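Local coordinates for protein putative tetR family transcriptional regulator (Streptomyces coelicolor A3, PDB 2Q24) that probably acts as a TetR-family transcriptional regulator, binding regulatory DNA through an N-terminal helix-turn-helix domain, at residues L84-A89 with A141-I146; W93-I98 with Q174-L179; L21-R26 with E38-E43; R67-R72 with I98-A103. All coordinates share one frame; numbering follows the deposited sequence.

Interaction 1: residues L84-A89 with A141-I146; sequences LPPAEA and AAAGEI
Glu-145 reaches across to Pro-86 and Ala-87 and sets its carboxylate against the start of helix 86-106. OE1 accepts a hydrogen bond from Ala-87 N at 2.9 Å, close to straight at 168°, with the N-H arriving nearly in line with the C-O bond. The first torsion puts CG beside the backbone N (chi1 -72°), and the chain runs extended beyond it. The same oxygen lies 3.4 Å from Ala-87 CB and 3.4 Å from Pro-86 CD, and the proline ring and the glutamate chain cross at about a right angle.

The donating N-H belongs to the first helical turn, where amides have no carbonyl of their own helix to bind, and Pro-85 holds the N-cap position just before it. Helix 125-142 meanwhile ends in a Schellman motif at Gly-144, whose positive phi reverses the chain and brings Glu-145 round to face the helix start. A carboxylate at a helix N-terminus is probably also favoured by the helix dipole. A bridging water donates to OE1 at 2.8 Å and takes a weak bond from Glu-88 N. An alanine in place of Glu-145 would probably leave the Ala-87 amide without this acceptor and take away the part of the Pro-86 packing made by the carboxylate.

Ala-143 CB rests 3.8 Å from Pro-86 CG, and the buried Ile-146 brings CG2 to 4.4 Å from Ala-87 CB. Pro-86 packs further on Ala-139 and Ala-140 of helix 125-142 and on Leu-81 of helix 77-83, and Ile-146 touches Leu-186 near the chain end.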
# COMPACT_ATOMS: atom_id res chain seq x y z
N LEU B 84 10.24 11.16 15.88
CA LEU B 84 9.36 11.72 16.89
C LEU B 84 8.91 10.68 17.93
O LEU B 84 8.77 9.51 17.60
CB LEU B 84 8.07 12.24 16.22
CG LEU B 84 8.24 13.42 15.26
CD1 LEU B 84 6.90 13.63 14.53
CD2 LEU B 84 8.66 14.71 16.09
N PRO B 85 8.63 11.15 19.16
CA PRO B 85 8.00 10.25 20.14
C PRO B 85 6.70 9.75 19.50
O PRO B 85 6.09 10.47 18.68
CB PRO B 85 7.66 11.18 21.30
CG PRO B 85 8.54 12.39 21.11
CD PRO B 85 8.74 12.53 19.66
N PRO B 86 6.31 8.48 19.79
CA PRO B 86 5.28 7.88 18.95
C PRO B 86 3.92 8.55 18.94
O PRO B 86 3.32 8.60 17.86
CB PRO B 86 5.20 6.43 19.43
CG PRO B 86 5.85 6.41 20.75
CD PRO B 86 6.89 7.53 20.75
N ALA B 87 3.45 9.12 20.05
CA ALA B 87 2.18 9.87 20.00
C ALA B 87 2.27 11.12 19.11
O ALA B 87 1.31 11.47 18.45
CB ALA B 87 1.68 10.26 21.43
N GLU B 88 3.43 11.77 19.10
CA GLU B 88 3.67 12.89 18.18
C GLU B 88 3.85 12.42 16.75
O GLU B 88 3.39 13.11 15.83
CB GLU B 88 4.89 13.67 18.64
CG GLU B 88 4.60 14.46 19.90
CD GLU B 88 5.76 15.34 20.34
OE1 GLU B 88 6.60 15.79 19.51
OE2 GLU B 88 5.85 15.60 21.57
N ALA B 89 4.50 11.27 16.55
CA ALA B 89 4.43 10.65 15.19
C ALA B 89 2.98 10.44 14.71
O ALA B 89 2.60 10.84 13.58
CB ALA B 89 5.26 9.31 15.09
N ALA B 141 1.00 3.08 22.10
CA ALA B 141 0.47 2.34 23.28
C ALA B 141 1.58 1.60 24.01
O ALA B 141 1.61 1.57 25.25
CB ALA B 141 -0.64 1.33 22.86
N ALA B 142 2.54 1.06 23.25
CA ALA B 142 3.64 0.34 23.89
C ALA B 142 4.46 1.27 24.78
O ALA B 142 4.99 0.87 25.85
CB ALA B 142 4.54 -0.32 22.81
N ALA B 143 4.54 2.54 24.36
CA ALA B 143 5.31 3.53 25.09
C ALA B 143 4.52 4.16 26.24
O ALA B 143 5.03 5.02 26.95
CB ALA B 143 5.85 4.61 24.12
N GLY B 144 3.29 3.72 26.42
CA GLY B 144 2.39 4.26 27.42
C GLY B 144 1.87 5.65 27.12
O GLY B 144 1.33 6.30 28.02
N GLU B 145 2.00 6.12 25.87
CA GLU B 145 1.67 7.50 25.55
C GLU B 145 0.22 7.66 25.12
O GLU B 145 -0.29 8.78 25.07
CB GLU B 145 2.61 8.03 24.43
CG GLU B 145 4.03 8.25 24.97
CD GLU B 145 5.03 8.74 23.90
OE1 GLU B 145 4.61 9.04 22.75
OE2 GLU B 145 6.23 8.79 24.22
N ILE B 146 -0.38 6.54 24.71
CA ILE B 146 -1.82 6.48 24.47
C ILE B 146 -2.39 5.24 25.12
O ILE B 146 -1.66 4.26 25.44
CB ILE B 146 -2.23 6.48 22.95
CG1 ILE B 146 -1.66 5.26 22.21
CG2 ILE B 146 -1.86 7.84 22.29
CD1 ILE B 146 -2.38 5.00 20.84
O HOH W 1 4.57 11.81 22.25

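Interaction 2: residues W93-I98 with Q174-L179; sequences WTRRFI and QAERLL
Leu-179 projects from helix 172-185 into the groove formed by Thr-94, Arg-95 and Ile-98 of helix 86-106, joining two helices of the all-helical C-terminal domain of this TetR-family protein. Its CD2 lies 3.8 Å from Thr-94 OG1 and 4.1 Å from Ile-98 CG1, while CD1 rests 3.7 Å from Arg-95 CG, the arginine chain passing the leucine at about a right angle. Leu-179 offers Thr-94 no polar partner; the threonine OG1 is instead hydrogen-bonded to the carbonyl of Arg-91 in its own helix, and so can sit buried against methyl groups. The two helix segments run at 135° to each other, with axes 11.0 Å apart.

At the outer margin Arg-95 and Glu-176 form a salt bridge, NH1 to OE2 at 3.1 Å, with the guanidinium and carboxylate planes 42° apart. Arg-95 bends at chi3 (44°), which turns NE out of an extended path. NH1 sits too close to a neighbouring atom in the model, so the exact geometry of this bond is doubtful.

Leu-179 and Ile-98 also pack against helix 152-165, through Leu-159 and Ile-162 respectively. Apolar packing thus probably carries the buried part of this joint, with the ion pair at its more exposed edge.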
# COMPACT_ATOMS: atom_id res chain seq x y z
N TRP B 93 1.20 12.32 11.52
CA TRP B 93 0.62 11.49 10.46
C TRP B 93 -0.88 11.73 10.25
O TRP B 93 -1.37 11.71 9.14
CB TRP B 93 0.89 10.01 10.77
CG TRP B 93 0.47 9.07 9.64
CD1 TRP B 93 1.24 8.62 8.58
CD2 TRP B 93 -0.81 8.48 9.48
NE1 TRP B 93 0.49 7.76 7.78
CE2 TRP B 93 -0.78 7.67 8.30
CE3 TRP B 93 -2.01 8.57 10.22
CZ2 TRP B 93 -1.88 6.92 7.89
CZ3 TRP B 93 -3.14 7.80 9.79
CH2 TRP B 93 -3.07 7.02 8.62
N THR B 94 -1.63 11.93 11.31
CA THR B 94 -3.03 12.21 11.17
C THR B 94 -3.31 13.48 10.34
O THR B 94 -4.26 13.55 9.65
CB THR B 94 -3.78 12.27 12.51
OG1 THR B 94 -3.37 13.38 13.27
CG2 THR B 94 -3.65 11.00 13.27
N ARG B 95 -2.45 14.48 10.44
CA ARG B 95 -2.55 15.65 9.54
C ARG B 95 -2.33 15.22 8.08
O ARG B 95 -3.06 15.67 7.18
CB ARG B 95 -1.60 16.79 9.99
CG ARG B 95 -2.00 17.46 11.28
CD ARG B 95 -1.18 18.77 11.65
NE ARG B 95 -1.03 19.61 10.49
CZ ARG B 95 -1.83 20.63 10.16
NH1 ARG B 95 -2.85 20.98 10.94
NH2 ARG B 95 -1.59 21.31 9.04
N ARG B 96 -1.37 14.34 7.84
CA ARG B 96 -1.13 13.82 6.48
C ARG B 96 -2.32 13.00 6.00
O ARG B 96 -2.68 13.04 4.82
CB ARG B 96 0.18 12.97 6.41
CG ARG B 96 1.46 13.78 6.74
CD ARG B 96 1.60 15.00 5.84
NE ARG B 96 2.01 14.63 4.51
CZ ARG B 96 1.59 15.18 3.37
NH1 ARG B 96 0.68 16.16 3.34
NH2 ARG B 96 2.11 14.73 2.24
N PHE B 97 -2.93 12.26 6.91
CA PHE B 97 -4.16 11.55 6.56
C PHE B 97 -5.23 12.55 6.11
O PHE B 97 -5.90 12.32 5.07
CB PHE B 97 -4.72 10.74 7.73
CG PHE B 97 -6.02 10.03 7.39
CD1 PHE B 97 -6.00 8.75 6.85
CD2 PHE B 97 -7.23 10.69 7.53
CE1 PHE B 97 -7.21 8.13 6.51
CE2 PHE B 97 -8.42 10.09 7.15
CZ PHE B 97 -8.42 8.82 6.67
N ILE B 98 -5.45 13.63 6.88
CA ILE B 98 -6.48 14.61 6.48
C ILE B 98 -6.12 15.22 5.13
O ILE B 98 -7.01 15.42 4.30
CB ILE B 98 -6.75 15.70 7.56
CG1 ILE B 98 -7.35 15.02 8.76
CG2 ILE B 98 -7.73 16.82 7.05
CD1 ILE B 98 -8.79 14.52 8.55
N GLN B 174 -10.79 24.45 12.32
CA GLN B 174 -11.69 23.40 12.88
C GLN B 174 -11.10 22.02 12.75
O GLN B 174 -11.13 21.25 13.71
CB GLN B 174 -13.07 23.47 12.22
CG GLN B 174 -14.01 22.33 12.62
CD GLN B 174 -15.41 22.53 12.05
OE1 GLN B 174 -15.74 21.98 11.01
NE2 GLN B 174 -16.23 23.28 12.74
N ALA B 175 -10.57 21.68 11.57
CA ALA B 175 -9.98 20.36 11.39
C ALA B 175 -8.84 20.10 12.38
O ALA B 175 -8.74 18.99 12.88
CB ALA B 175 -9.48 20.14 9.95
N GLU B 176 -8.00 21.12 12.65
CA GLU B 176 -6.86 21.01 13.58
C GLU B 176 -7.43 20.79 14.97
O GLU B 176 -6.96 19.88 15.70
CB GLU B 176 -5.92 22.25 13.58
CG GLU B 176 -4.92 22.33 12.40
CD GLU B 176 -4.66 23.75 11.81
OE1 GLU B 176 -4.92 24.83 12.44
OE2 GLU B 176 -4.18 23.76 10.64
N ARG B 177 -8.46 21.54 15.33
CA ARG B 177 -9.11 21.36 16.65
C ARG B 177 -9.79 19.98 16.84
O ARG B 177 -9.70 19.41 17.93
CB ARG B 177 -10.09 22.48 16.99
CG ARG B 177 -9.33 23.85 17.21
CD ARG B 177 -10.22 24.96 17.74
NE ARG B 177 -11.44 25.15 16.96
CZ ARG B 177 -11.59 25.98 15.95
NH1 ARG B 177 -10.62 26.81 15.58
NH2 ARG B 177 -12.77 26.00 15.33
N LEU B 178 -10.40 19.47 15.78
CA LEU B 178 -10.99 18.10 15.82
C LEU B 178 -9.93 17.03 15.95
O LEU B 178 -10.08 16.08 16.72
CB LEU B 178 -11.82 17.86 14.56
CG LEU B 178 -13.14 18.64 14.51
CD1 LEU B 178 -13.74 18.46 13.13
CD2 LEU B 178 -14.14 18.07 15.56
N LEU B 179 -8.82 17.18 15.22
CA LEU B 179 -7.70 16.26 15.41
C LEU B 179 -7.23 16.28 16.86
O LEU B 179 -7.00 15.22 17.44
CB LEU B 179 -6.50 16.56 14.46
CG LEU B 179 -6.71 16.12 12.99
CD1 LEU B 179 -5.51 16.56 12.13
CD2 LEU B 179 -6.93 14.60 12.85

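Interaction 3: residues L21-R26 with E38-E43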
# COMPACT_ATOMS: atom_id res chain seq x y z
N LEU B 21 3.02 12.70 -10.49
CA LEU B 21 1.91 12.19 -9.69
C LEU B 21 1.47 13.16 -8.60
O LEU B 21 0.28 13.34 -8.39
CB LEU B 21 2.23 10.80 -9.12
CG LEU B 21 2.50 9.77 -10.24
CD1 LEU B 21 2.80 8.42 -9.62
CD2 LEU B 21 1.31 9.65 -11.25
N ALA B 22 2.42 13.83 -7.96
CA ALA B 22 2.11 14.87 -6.98
C ALA B 22 1.32 16.01 -7.63
O ALA B 22 0.28 16.44 -7.12
CB ALA B 22 3.39 15.40 -6.34
N ALA B 23 1.80 16.46 -8.79
CA ALA B 23 1.10 17.48 -9.58
C ALA B 23 -0.30 17.03 -10.02
O ALA B 23 -1.26 17.81 -9.94
CB ALA B 23 1.95 17.91 -10.81
N ALA B 24 -0.43 15.77 -10.47
CA ALA B 24 -1.74 15.21 -10.80
C ALA B 24 -2.72 15.26 -9.64
O ALA B 24 -3.88 15.62 -9.81
CB ALA B 24 -1.58 13.76 -11.32
N VAL B 25 -2.29 14.82 -8.46
CA VAL B 25 -3.17 14.86 -7.32
C VAL B 25 -3.64 16.30 -7.06
O VAL B 25 -4.82 16.51 -6.81
CB VAL B 25 -2.48 14.30 -6.06
CG1 VAL B 25 -3.27 14.64 -4.77
CG2 VAL B 25 -2.24 12.78 -6.20
N ARG B 26 -2.72 17.25 -7.09
CA ARG B 26 -3.00 18.66 -6.81
C ARG B 26 -4.06 19.16 -7.82
O ARG B 26 -5.10 19.71 -7.44
CB ARG B 26 -1.68 19.44 -6.92
CG ARG B 26 -1.65 20.90 -6.46
CD ARG B 26 -0.23 21.50 -6.75
NE ARG B 26 0.82 20.45 -6.66
CZ ARG B 26 2.00 20.47 -7.30
NH1 ARG B 26 2.35 21.49 -8.08
NH2 ARG B 26 2.85 19.45 -7.13
N GLU B 38 -2.03 19.33 -19.81
CA GLU B 38 -0.99 20.37 -19.96
C GLU B 38 -0.64 21.07 -18.64
O GLU B 38 0.54 21.33 -18.40
CB GLU B 38 -1.35 21.39 -21.07
N ARG B 39 -1.65 21.35 -17.80
CA ARG B 39 -1.42 21.97 -16.48
C ARG B 39 -0.62 21.07 -15.52
O ARG B 39 0.27 21.54 -14.82
CB ARG B 39 -2.72 22.46 -15.81
CG ARG B 39 -2.52 23.04 -14.41
CD ARG B 39 -3.48 24.16 -14.08
NE ARG B 39 -4.55 23.73 -13.18
CZ ARG B 39 -4.57 23.95 -11.86
NH1 ARG B 39 -3.57 24.60 -11.27
NH2 ARG B 39 -5.59 23.51 -11.13
N ILE B 40 -0.95 19.76 -15.52
CA ILE B 40 -0.23 18.75 -14.74
C ILE B 40 1.21 18.60 -15.20
O ILE B 40 2.14 18.63 -14.38
CB ILE B 40 -0.93 17.34 -14.78
CG1 ILE B 40 -2.34 17.46 -14.17
CG2 ILE B 40 -0.04 16.26 -14.08
CD1 ILE B 40 -3.23 16.24 -14.33
N ALA B 41 1.40 18.41 -16.50
CA ALA B 41 2.74 18.36 -17.08
C ALA B 41 3.55 19.62 -16.65
O ALA B 41 4.71 19.51 -16.24
CB ALA B 41 2.66 18.25 -18.60
N ARG B 42 2.91 20.78 -16.72
CA ARG B 42 3.55 22.08 -16.41
C ARG B 42 4.01 22.19 -14.96
O ARG B 42 5.18 22.72 -14.68
CB ARG B 42 2.61 23.25 -16.75
CG ARG B 42 3.15 24.64 -16.20
CD ARG B 42 2.47 25.80 -16.91
NE ARG B 42 1.14 25.45 -17.48
CZ ARG B 42 -0.05 25.57 -16.84
NH1 ARG B 42 -0.09 26.01 -15.58
NH2 ARG B 42 -1.17 25.23 -17.48
N GLU B 43 3.12 21.72 -14.05
CA GLU B 43 3.40 21.83 -12.64
C GLU B 43 4.51 20.84 -12.27
O GLU B 43 5.36 21.15 -11.42
CB GLU B 43 2.15 21.56 -11.81
CG GLU B 43 1.18 22.73 -11.79
CD GLU B 43 0.21 22.66 -10.62
OE1 GLU B 43 0.43 21.82 -9.71
OE2 GLU B 43 -0.78 23.44 -10.59
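Within the small helical DNA-binding domain of the TetR family, helix 17-31 packs on helix 37-43, the first helix of the predicted helix-turn-helix, through Ala-23, Ala-24 and Arg-26 against Ile-40 and Glu-43. The segments run at 133° with axes 8.3 Å apart, an approach made possible by small residues: Ala-23 CB sits 3.6 Å from the carbonyl O of Ile-40 and 3.8 Å from Glu-43 CB. Ile-40 CG2, anti to its backbone N, lies 3.7 Å from Ala-24 N and 4.0 Å from Ala-24 CB.

Beside this close packing Arg-26 and Glu-43 meet tip to tip in a salt bridge, their guanidinium and carboxylate planes 22° apart. The modelled separation of NH1 and OE1, 2.5 Å, is unusually short and its exact value doubtful. The other oxygen, Glu-43 OE2, pairs with Arg-39 NH1 at 3.1 Å, so one carboxylate serves two arginines in a salt-bridge network. A glutamine in place of Glu-43 would probably leave Arg-26 and Arg-39 without their shared negative partner and freer to turn.

Beyond the pair, Ile-40 reaches Leu-51 of helix 48-54, the helix that follows in the helix-turn-helix, while Ala-24 and Val-25 back onto Ala-65 of helix 58-75.

Interaction 4: residues R67-R72 with I98-A103; sequences RNEVAR and IDYATA
This is partly buried helix-to-helix packing close to the centre of the chain, in which Glu-69 and Val-70 of helix 58-75 meet Tyr-100 of helix 86-106 in the all-helical TetR fold. In this family, the helix that follows the helix-turn-helix links the DNA-binding domain to the C-terminal regulatory domain, and helix 58-75 takes that place here. The two segments run almost antiparallel, at 167°, with their axes 10.4 Å apart.

No hydrogen bond spans the contact. Glu-69 bends at chi2 (79°), turning CD out of an extended path, and its carboxylate is nearly coplanar with the tyrosine ring, the planes 25° apart. OE2 lies 3.4 Å from Tyr-100 CA, a packing contact only. A like-charged neighbour, Asp-99 OD2, stays 6.8 Å from Glu-69 OE2. The polar ends of Asp-99 and Tyr-100 have partners elsewhere, a salt bridge to Arg-96 and a hydrogen bond to the Tyr-66 hydroxyl.

Next to this interface, Asn-68 ND2 bonds to Asp-124 of the second subunit, and Arg-67 NH2 to the carbonyl of Pro-121 of that subunit, so helix 58-75 also takes part in the dimer. Val-70 and Tyr-100 lie side by side, both touching Ile-129 of helix 125-142. Glu-69 CG meets the edge of the Tyr-100 ring at CD1, 3.8 Å away and in its plane, while Val-70 CG2 comes within 3.7 Å of CE1.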
# COMPACT_ATOMS: atom_id res chain seq x y z
N ARG B 67 -2.89 6.13 -6.19
CA ARG B 67 -2.12 5.07 -5.55
C ARG B 67 -0.83 5.58 -4.98
O ARG B 67 -0.36 5.13 -3.92
CB ARG B 67 -1.82 3.98 -6.59
CG ARG B 67 -3.06 3.18 -6.94
CD ARG B 67 -2.79 2.14 -8.05
NE ARG B 67 -1.83 1.11 -7.63
CZ ARG B 67 -1.53 0.04 -8.34
NH1 ARG B 67 -2.10 -0.14 -9.54
NH2 ARG B 67 -0.65 -0.84 -7.87
N ASN B 68 -0.20 6.53 -5.70
CA ASN B 68 1.01 7.15 -5.19
C ASN B 68 0.75 7.94 -3.91
O ASN B 68 1.57 7.90 -2.99
CB ASN B 68 1.60 8.08 -6.28
CG ASN B 68 2.88 8.75 -5.82
OD1 ASN B 68 2.89 9.93 -5.54
ND2 ASN B 68 3.98 7.98 -5.75
N GLU B 69 -0.38 8.65 -3.85
CA GLU B 69 -0.74 9.45 -2.67
C GLU B 69 -0.92 8.53 -1.43
O GLU B 69 -0.42 8.82 -0.33
CB GLU B 69 -2.05 10.25 -2.95
CG GLU B 69 -2.62 11.03 -1.76
CD GLU B 69 -1.93 12.34 -1.47
OE1 GLU B 69 -0.94 12.71 -2.17
OE2 GLU B 69 -2.38 13.04 -0.53
N VAL B 70 -1.62 7.43 -1.63
CA VAL B 70 -1.80 6.40 -0.57
C VAL B 70 -0.44 5.86 -0.13
O VAL B 70 -0.16 5.77 1.06
CB VAL B 70 -2.69 5.25 -1.11
CG1 VAL B 70 -2.72 4.03 -0.12
CG2 VAL B 70 -4.14 5.80 -1.34
N ALA B 71 0.41 5.48 -1.07
CA ALA B 71 1.68 4.87 -0.70
C ALA B 71 2.57 5.88 0.04
O ALA B 71 3.20 5.54 1.05
CB ALA B 71 2.38 4.31 -1.91
N ARG B 72 2.60 7.12 -0.42
CA ARG B 72 3.40 8.12 0.33
C ARG B 72 2.92 8.30 1.79
O ARG B 72 3.75 8.39 2.69
CB ARG B 72 3.46 9.46 -0.41
CG ARG B 72 4.40 9.31 -1.62
CD ARG B 72 4.61 10.67 -2.33
NE ARG B 72 3.47 10.97 -3.19
N ILE B 98 -5.45 13.63 6.88
CA ILE B 98 -6.48 14.61 6.48
C ILE B 98 -6.12 15.22 5.13
O ILE B 98 -7.01 15.42 4.30
CB ILE B 98 -6.75 15.70 7.56
CG1 ILE B 98 -7.35 15.02 8.76
CG2 ILE B 98 -7.73 16.82 7.05
CD1 ILE B 98 -8.79 14.52 8.55
N ASP B 99 -4.83 15.47 4.90
CA ASP B 99 -4.35 15.99 3.57
C ASP B 99 -4.76 15.03 2.42
O ASP B 99 -5.27 15.46 1.38
CB ASP B 99 -2.83 16.12 3.55
CG ASP B 99 -2.29 17.26 4.45
OD1 ASP B 99 -3.03 18.22 4.78
OD2 ASP B 99 -1.08 17.17 4.77
N TYR B 100 -4.53 13.74 2.64
CA TYR B 100 -4.91 12.65 1.73
C TYR B 100 -6.44 12.58 1.52
O TYR B 100 -6.93 12.51 0.40
CB TYR B 100 -4.40 11.32 2.29
CG TYR B 100 -5.25 10.15 1.89
CD1 TYR B 100 -5.23 9.65 0.59
CD2 TYR B 100 -6.15 9.57 2.81
CE1 TYR B 100 -6.06 8.59 0.21
CE2 TYR B 100 -6.96 8.49 2.44
CZ TYR B 100 -6.93 8.03 1.14
OH TYR B 100 -7.73 6.96 0.77
N ALA B 101 -7.18 12.61 2.63
CA ALA B 101 -8.65 12.47 2.54
C ALA B 101 -9.34 13.68 1.87
O ALA B 101 -10.36 13.54 1.17
CB ALA B 101 -9.20 12.21 3.97
N THR B 102 -8.77 14.85 2.09
CA THR B 102 -9.19 16.09 1.43
C THR B 102 -8.98 15.98 -0.08
O THR B 102 -9.90 16.33 -0.88
CB THR B 102 -8.43 17.31 2.02
OG1 THR B 102 -8.92 17.51 3.36
CG2 THR B 102 -8.67 18.60 1.19
N ALA B 103 -7.79 15.53 -0.48
CA ALA B 103 -7.48 15.25 -1.90
C ALA B 103 -8.42 14.20 -2.51
O ALA B 103 -8.98 14.42 -3.62
CB ALA B 103 -6.02 14.86 -2.06

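How the interactions relate
Three of the four contacts use helix 86-106 at successive points: its start in interaction 1, its middle in interaction 2 and its later part in interaction 4, with Ile-98 common to the last two. Interaction 1 is a surface contact carried by a carboxylate-to-amide bond; interaction 2 is mainly apolar with an ion pair at its exposed edge; interaction 4, nearest the chain centre, is pure packing. Interaction 3 is buried in the DNA-binding domain, its charge network lying beside alanine-isoleucine packing. It touches interaction 4 directly, Leu-21 against Asn-68 and Val-25 against Ala-103, whereas the centre of interaction 1 lies about 36 Å from that of interaction 3, on the opposite side of the chain's centre.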